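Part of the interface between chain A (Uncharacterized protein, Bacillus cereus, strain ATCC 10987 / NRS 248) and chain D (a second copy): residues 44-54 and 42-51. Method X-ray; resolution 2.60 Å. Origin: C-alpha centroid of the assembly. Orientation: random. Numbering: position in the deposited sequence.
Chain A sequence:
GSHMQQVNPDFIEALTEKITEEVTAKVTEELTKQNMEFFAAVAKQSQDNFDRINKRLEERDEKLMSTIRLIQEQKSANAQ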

ATOM      1  N   LYS A  44       6.468   7.693  -5.739  1.00 70.14           N
ATOM      2  CA  LYS A  44       7.875   8.144  -5.923  1.00 69.91           C
ATOM      3  C   LYS A  44       8.795   6.955  -5.636  1.00 61.08           C
ATOM      4  O   LYS A  44       9.656   6.678  -6.478  1.00 65.71           O
ATOM      5  CB  LYS A  44       8.254   9.352  -5.061  1.00 78.79           C
ATOM      6  CG  LYS A  44       9.633   9.925  -5.386  1.00 86.93           C
ATOM      7  CD  LYS A  44      10.288  10.711  -4.271  1.00 88.24           C
ATOM      8  CE  LYS A  44      11.742  11.012  -4.571  1.00 94.99           C
ATOM      9  NZ  LYS A  44      12.263  12.134  -3.753  1.00 94.27           N
ATOM     10  N   GLN A  45       8.573   6.250  -4.530  1.00 52.53           N
ATOM     11  CA  GLN A  45       9.290   4.981  -4.204  1.00 62.62           C
ATOM     12  C   GLN A  45       9.200   3.981  -5.376  1.00 59.85           C
ATOM     13  O   GLN A  45      10.224   3.395  -5.726  1.00 63.71           O
ATOM     14  CB  GLN A  45       8.727   4.374  -2.914  1.00 59.60           C
ATOM     15  CG  GLN A  45       9.220   2.961  -2.633  1.00 68.27           C
ATOM     16  CD  GLN A  45       8.119   2.116  -2.039  1.00 80.84           C
ATOM     17  OE1 GLN A  45       7.927   2.101  -0.820  1.00 74.27           O
ATOM     18  NE2 GLN A  45       7.372   1.436  -2.905  1.00 79.22           N
ATOM     19  N   SER A  46       8.009   3.776  -5.945  1.00 69.23           N
ATOM     20  CA  SER A  46       7.713   2.823  -7.052  1.00 62.44           C
ATOM     21  C   SER A  46       8.548   3.197  -8.287  1.00 61.63           C
ATOM     22  O   SER A  46       9.162   2.298  -8.887  1.00 59.05           O
ATOM     23  CB  SER A  46       6.218   2.820  -7.365  1.00 59.10           C
ATOM     24  OG  SER A  46       5.771   1.562  -7.848  1.00 61.11           O
ATOM     25  N   GLN A  47       8.564   4.481  -8.658  1.00 57.95           N
ATOM     26  CA  GLN A  47       9.253   4.990  -9.871  1.00 62.04           C
ATOM     27  C   GLN A  47      10.765   4.939  -9.634  1.00 71.63           C
ATOM     28  O   GLN A  47      11.493   4.457 -10.526  1.00 74.37           O
ATOM     29  CB  GLN A  47       8.819   6.424 -10.182  1.00 69.67           C
ATOM     30  CG  GLN A  47       9.268   6.926 -11.546  1.00 71.29           C
ATOM     31  CD  GLN A  47       8.445   6.306 -12.646  1.00 75.26           C
ATOM     32  OE1 GLN A  47       7.216   6.387 -12.641  1.00 75.74           O
ATOM     33  NE2 GLN A  47       9.124   5.667 -13.586  1.00 74.60           N
ATOM     34  N   ASP A  48      11.215   5.439  -8.477  1.00 70.43           N
ATOM     35  CA  ASP A  48      12.644   5.437  -8.070  1.00 67.10           C
ATOM     36  C   ASP A  48      13.173   4.010  -8.200  1.00 62.73           C
ATOM     37  O   ASP A  48      14.278   3.857  -8.741  1.00 71.59           O
ATOM     38  CB  ASP A  48      12.850   6.002  -6.658  1.00 68.14           C
ATOM     39  CG  ASP A  48      12.898   7.525  -6.613  1.00 76.89           C
ATOM     40  OD1 ASP A  48      13.005   8.150  -7.690  1.00 83.43           O
ATOM     41  OD2 ASP A  48      12.811   8.087  -5.501  1.00 94.75           O
ATOM     42  N   ASN A  49      12.408   3.024  -7.727  1.00 55.02           N
ATOM     43  CA  ASN A  49      12.811   1.595  -7.712  1.00 58.03           C
ATOM     44  C   ASN A  49      12.800   1.068  -9.143  1.00 56.88           C
ATOM     45  O   ASN A  49      13.530   0.132  -9.425  1.00 62.54           O
ATOM     46  CB  ASN A  49      11.916   0.755  -6.801  1.00 58.40           C
ATOM     47  CG  ASN A  49      12.237   0.939  -5.332  1.00 64.69           C
ATOM     48  OD1 ASN A  49      13.353   0.650  -4.911  1.00 79.72           O
ATOM     49  ND2 ASN A  49      11.273   1.372  -4.533  1.00 57.56           N
ATOM     50  N   PHE A  50      11.966   1.635 -10.008  1.00 60.27           N
ATOM     51  CA  PHE A  50      11.911   1.253 -11.436  1.00 59.57           C
ATOM     52  C   PHE A  50      13.188   1.753 -12.121  1.00 52.56           C
ATOM     53  O   PHE A  50      13.811   1.032 -12.915  1.00 51.98           O
ATOM     54  CB  PHE A  50      10.640   1.781 -12.099  1.00 59.64           C
ATOM     55  CG  PHE A  50      10.472   1.232 -13.488  1.00 67.42           C
ATOM     56  CD1 PHE A  50      10.351  -0.135 -13.686  1.00 70.04           C
ATOM     57  CD2 PHE A  50      10.485   2.066 -14.597  1.00 70.46           C
ATOM     58  CE1 PHE A  50      10.225  -0.657 -14.964  1.00 73.22           C
ATOM     59  CE2 PHE A  50      10.350   1.543 -15.874  1.00 68.58           C
ATOM     60  CZ  PHE A  50      10.226   0.182 -16.055  1.00 68.68           C
ATOM     61  N   ASP A  51      13.584   2.973 -11.793  1.00 53.35           N
ATOM     62  CA  ASP A  51      14.731   3.662 -12.434  1.00 54.22           C
ATOM     63  C   ASP A  51      15.986   2.847 -12.111  1.00 52.59           C
ATOM     64  O   ASP A  51      16.724   2.533 -13.046  1.00 52.58           O
ATOM     65  CB  ASP A  51      14.738   5.151 -12.055  1.00 56.39           C
ATOM     66  CG  ASP A  51      13.498   5.912 -12.536  1.00 61.89           C
ATOM     67  OD1 ASP A  51      12.677   5.318 -13.286  1.00 67.95           O
ATOM     68  OD2 ASP A  51      13.354   7.098 -12.176  1.00 59.85           O
ATOM     69  N   ARG A  52      16.137   2.418 -10.858  1.00 56.36           N
ATOM     70  CA  ARG A  52      17.239   1.536 -10.393  1.00 58.40           C
ATOM     71  C   ARG A  52      17.275   0.255 -11.226  1.00 57.84           C
ATOM     72  O   ARG A  52      18.283   0.036 -11.907  1.00 67.45           O
ATOM     73  CB  ARG A  52      17.073   1.200  -8.909  1.00 66.64           C
ATOM     74  CG  ARG A  52      17.027   2.417  -7.990  1.00 83.55           C
ATOM     75  CD  ARG A  52      18.196   3.381  -8.149  1.00 93.58           C
ATOM     76  NE  ARG A  52      19.477   2.712  -7.934  1.00 99.55           N
ATOM     77  CZ  ARG A  52      20.649   3.121  -8.412  1.00 97.21           C
ATOM     78  NH1 ARG A  52      20.726   4.219  -9.142  1.00 98.08           N
ATOM     79  NH2 ARG A  52      21.743   2.420  -8.167  1.00 98.50           N
ATOM     80  N   ILE A  53      16.215  -0.554 -11.179  1.00 61.04           N
ATOM     81  CA  ILE A  53      16.132  -1.879 -11.868  1.00 53.83           C
ATOM     82  C   ILE A  53      16.487  -1.675 -13.340  1.00 54.09           C
ATOM     83  O   ILE A  53      17.127  -2.565 -13.895  1.00 50.34           O
ATOM     84  CB  ILE A  53      14.743  -2.531 -11.707  1.00 56.00           C
ATOM     85  CG1 ILE A  53      14.411  -2.807 -10.240  1.00 64.41           C
ATOM     86  CG2 ILE A  53      14.633  -3.803 -12.533  1.00 56.90           C
ATOM     87  CD1 ILE A  53      12.943  -3.071  -9.974  1.00 70.24           C
ATOM     88  N   ASN A  54      16.079  -0.555 -13.952  1.00 58.14           N
ATOM     89  CA  ASN A  54      16.297  -0.309 -15.405  1.00 58.51           C
ATOM     90  C   ASN A  54      17.779  -0.080 -15.673  1.00 56.33           C
ATOM     91  O   ASN A  54      18.343  -0.800 -16.496  1.00 57.82           O
ATOM     92  CB  ASN A  54      15.484   0.862 -15.946  1.00 60.13           C
ATOM     93  CG  ASN A  54      14.280   0.373 -16.707  1.00 66.56           C
ATOM     94  OD1 ASN A  54      14.421  -0.327 -17.708  1.00 71.29           O
ATOM     95  ND2 ASN A  54      13.101   0.700 -16.210  1.00 74.07           N
TER
ATOM     96  N   VAL D  42       3.499  -1.224   5.025  1.00 57.49           N
ATOM     97  CA  VAL D  42       3.154  -1.390   3.582  1.00 59.69           C
ATOM     98  C   VAL D  42       4.325  -0.891   2.716  1.00 55.77           C
ATOM     99  O   VAL D  42       4.592  -1.531   1.689  1.00 54.33           O
ATOM    100  CB  VAL D  42       1.801  -0.735   3.218  1.00 66.13           C
ATOM    101  CG1 VAL D  42       1.709  -0.347   1.750  1.00 65.80           C
ATOM    102  CG2 VAL D  42       0.633  -1.651   3.584  1.00 65.16           C
ATOM    103  N   ALA D  43       5.014   0.184   3.105  1.00 52.32           N
ATOM    104  CA  ALA D  43       6.214   0.691   2.398  1.00 53.82           C
ATOM    105  C   ALA D  43       7.378  -0.310   2.502  1.00 64.05           C
ATOM    106  O   ALA D  43       8.119  -0.473   1.502  1.00 63.76           O
ATOM    107  CB  ALA D  43       6.607   2.023   2.955  1.00 59.32           C
ATOM    108  N   LYS D  44       7.535  -0.979   3.654  1.00 63.64           N
ATOM    109  CA  LYS D  44       8.613  -1.979   3.864  1.00 58.17           C
ATOM    110  C   LYS D  44       8.359  -3.205   2.965  1.00 61.34           C
ATOM    111  O   LYS D  44       9.277  -3.552   2.177  1.00 62.30           O
ATOM    112  CB  LYS D  44       8.780  -2.305   5.353  1.00 55.29           C
ATOM    113  CG  LYS D  44       9.819  -3.386   5.652  1.00 59.07           C
ATOM    114  CD  LYS D  44       9.988  -3.745   7.119  1.00 57.82           C
ATOM    115  CE  LYS D  44      10.975  -4.872   7.333  1.00 55.74           C
ATOM    116  NZ  LYS D  44      10.393  -6.187   6.969  1.00 54.12           N
ATOM    117  N   GLN D  45       7.178  -3.832   3.020  1.00 63.24           N
ATOM    118  CA  GLN D  45       6.909  -5.064   2.219  1.00 66.77           C
ATOM    119  C   GLN D  45       7.038  -4.707   0.731  1.00 63.22           C
ATOM    120  O   GLN D  45       7.541  -5.522  -0.047  1.00 68.57           O
ATOM    121  CB  GLN D  45       5.546  -5.654   2.571  1.00 69.37           C
ATOM    122  CG  GLN D  45       4.391  -4.743   2.217  1.00 80.51           C
ATOM    123  CD  GLN D  45       3.507  -5.372   1.175  1.00 84.61           C
ATOM    124  OE1 GLN D  45       2.662  -6.207   1.498  1.00 79.70           O
ATOM    125  NE2 GLN D  45       3.719  -4.980  -0.074  1.00 86.74           N
ATOM    126  N   SER D  46       6.686  -3.474   0.382  1.00 56.33           N
ATOM    127  CA  SER D  46       6.906  -2.866  -0.948  1.00 56.44           C
ATOM    128  C   SER D  46       8.408  -2.874  -1.294  1.00 58.46           C
ATOM    129  O   SER D  46       8.733  -3.479  -2.328  1.00 57.26           O
ATOM    130  CB  SER D  46       6.281  -1.489  -0.966  1.00 59.82           C
ATOM    131  OG  SER D  46       6.592  -0.771  -2.145  1.00 62.31           O
ATOM    132  N   GLN D  47       9.286  -2.251  -0.485  1.00 54.20           N
ATOM    133  CA  GLN D  47      10.764  -2.209  -0.723  1.00 51.80           C
ATOM    134  C   GLN D  47      11.364  -3.619  -0.624  1.00 49.90           C
ATOM    135  O   GLN D  47      12.237  -3.961  -1.445  1.00 53.82           O
ATOM    136  CB  GLN D  47      11.520  -1.347   0.297  1.00 53.34           C
ATOM    137  CG  GLN D  47      11.876   0.054  -0.180  1.00 57.29           C
ATOM    138  CD  GLN D  47      12.607   0.022  -1.496  1.00 61.85           C
ATOM    139  OE1 GLN D  47      12.403   0.865  -2.366  1.00 65.73           O
ATOM    140  NE2 GLN D  47      13.430  -1.000  -1.666  1.00 66.44           N
ATOM    141  N   ASP D  48      10.953  -4.411   0.363  1.00 49.24           N
ATOM    142  CA  ASP D  48      11.411  -5.821   0.486  1.00 54.96           C
ATOM    143  C   ASP D  48      11.175  -6.494  -0.875  1.00 56.58           C
ATOM    144  O   ASP D  48      12.111  -7.107  -1.405  1.00 57.54           O
ATOM    145  CB  ASP D  48      10.723  -6.553   1.646  1.00 53.85           C
ATOM    146  CG  ASP D  48      11.031  -6.020   3.044  1.00 60.41           C
ATOM    147  OD1 ASP D  48      12.122  -5.462   3.234  1.00 72.12           O
ATOM    148  OD2 ASP D  48      10.188  -6.187   3.952  1.00 68.53           O
ATOM    149  N   ASN D  49       9.984  -6.295  -1.454  1.00 60.05           N
ATOM    150  CA  ASN D  49       9.552  -6.889  -2.749  1.00 64.11           C
ATOM    151  C   ASN D  49      10.545  -6.517  -3.868  1.00 62.77           C
ATOM    152  O   ASN D  49      11.082  -7.446  -4.494  1.00 58.76           O
ATOM    153  CB  ASN D  49       8.108  -6.498  -3.075  1.00 69.81           C
ATOM    154  CG  ASN D  49       7.484  -7.432  -4.085  1.00 77.83           C
ATOM    155  OD1 ASN D  49       7.453  -8.644  -3.884  1.00 87.29           O
ATOM    156  ND2 ASN D  49       7.000  -6.875  -5.181  1.00 85.14           N
ATOM    157  N   PHE D  50      10.786  -5.222  -4.103  1.00 55.81           N
ATOM    158  CA  PHE D  50      11.881  -4.679  -4.954  1.00 62.30           C
ATOM    159  C   PHE D  50      13.242  -5.281  -4.608  1.00 58.16           C
ATOM    160  O   PHE D  50      13.988  -5.584  -5.546  1.00 60.29           O
ATOM    161  CB  PHE D  50      12.006  -3.163  -4.800  1.00 79.49           C
ATOM    162  CG  PHE D  50      11.020  -2.423  -5.659  1.00 91.50           C
ATOM    163  CD1 PHE D  50      11.235  -2.331  -7.023  1.00102.25           C
ATOM    164  CD2 PHE D  50       9.848  -1.899  -5.128  1.00 91.72           C
ATOM    165  CE1 PHE D  50      10.312  -1.697  -7.841  1.00111.95           C
ATOM    166  CE2 PHE D  50       8.926  -1.266  -5.946  1.00 98.56           C
ATOM    167  CZ  PHE D  50       9.161  -1.165  -7.299  1.00105.12           C
ATOM    168  N   ASP D  51      13.601  -5.396  -3.330  1.00 49.65           N
ATOM    169  CA  ASP D  51      14.927  -5.967  -2.985  1.00 48.27           C
ATOM    170  C   ASP D  51      14.936  -7.405  -3.502  1.00 52.68           C
ATOM    171  O   ASP D  51      15.923  -7.781  -4.165  1.00 57.84           O
ATOM    172  CB  ASP D  51      15.264  -5.841  -1.496  1.00 48.61           C
ATOM    173  CG  ASP D  51      15.342  -4.412  -0.954  1.00 52.29           C
ATOM    174  OD1 ASP D  51      15.606  -3.441  -1.742  1.00 48.60           O
ATOM    175  OD2 ASP D  51      15.116  -4.262   0.261  1.00 55.06           O
TER

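The two stretches are helical throughout and run nearly parallel, with an angle of 11° between their N-to-C directions and a closest axial approach of 11.0 Å. Together they bury 349 Å², and chain D's share falls on Ala D43, Ser D46, Gln D47 and Phe D50, spaced so that they share one side of its helix.

Near the start of the chain D stretch, Ala D43 is one of the four residues around the side chain of Gln A45. The side-chain oxygen OE1 of Gln A45 comes within 4.0 Å of CB of Ala D43. It also lies 3.5 Å from the backbone O of Ala D43, but both atoms are acceptors and no hydrogen bond joins them; within its own helix that carbonyl accepts a hydrogen bond from the backbone N of Gln D47, 2.9 Å from O of Ala D43. Lys D44 points away from the chain A stretch and instead forms a salt bridge one turn along its own helix, from its NZ to OD2 of Asp D48 at 3.0 Å.

Ser D46 points toward the chain A stretch, and its OG accepts a very short hydrogen bond of 2.5 Å from NE2 of Gln A45. The CA-to-CB bond of Gln A45 is directed sideways, but the side chain carries its amide across the gap, where it sits as a knob among Ala D43, Ser D46, Gln D47 and Phe D50.

Gln D47 likewise starts sideways and reaches chain A with its end. Its OE1 accepts a very short hydrogen bond, 2.5 Å, from ND2 of Asn A49. The same ND2 also makes a weak bond of 2.6 Å to the backbone O of Gln A45, so the asparagine amide links its own helix to the neighbouring one. The other amide atom of Asn A49, OD1, is only 2.7 Å from OE1 of Gln D47, a close approach of two acceptors that earns no hydrogen bond.

Phe D50 has the largest area covered by the opposing stretch, 101 Å², and its side chain packs as a knob among Gln A45, Ser A46, Asn A49 and Ile A53. CB of Asn A49 stands over one face of the ring, 3.2 Å from the centroid of Phe D50 and 16° off the normal, a close CH-pi contact. At the ring edge, CD1 of Ile A53 meets CD1 of Phe D50 at 3.5 Å, adding an apolar contact one turn beyond Asn A49.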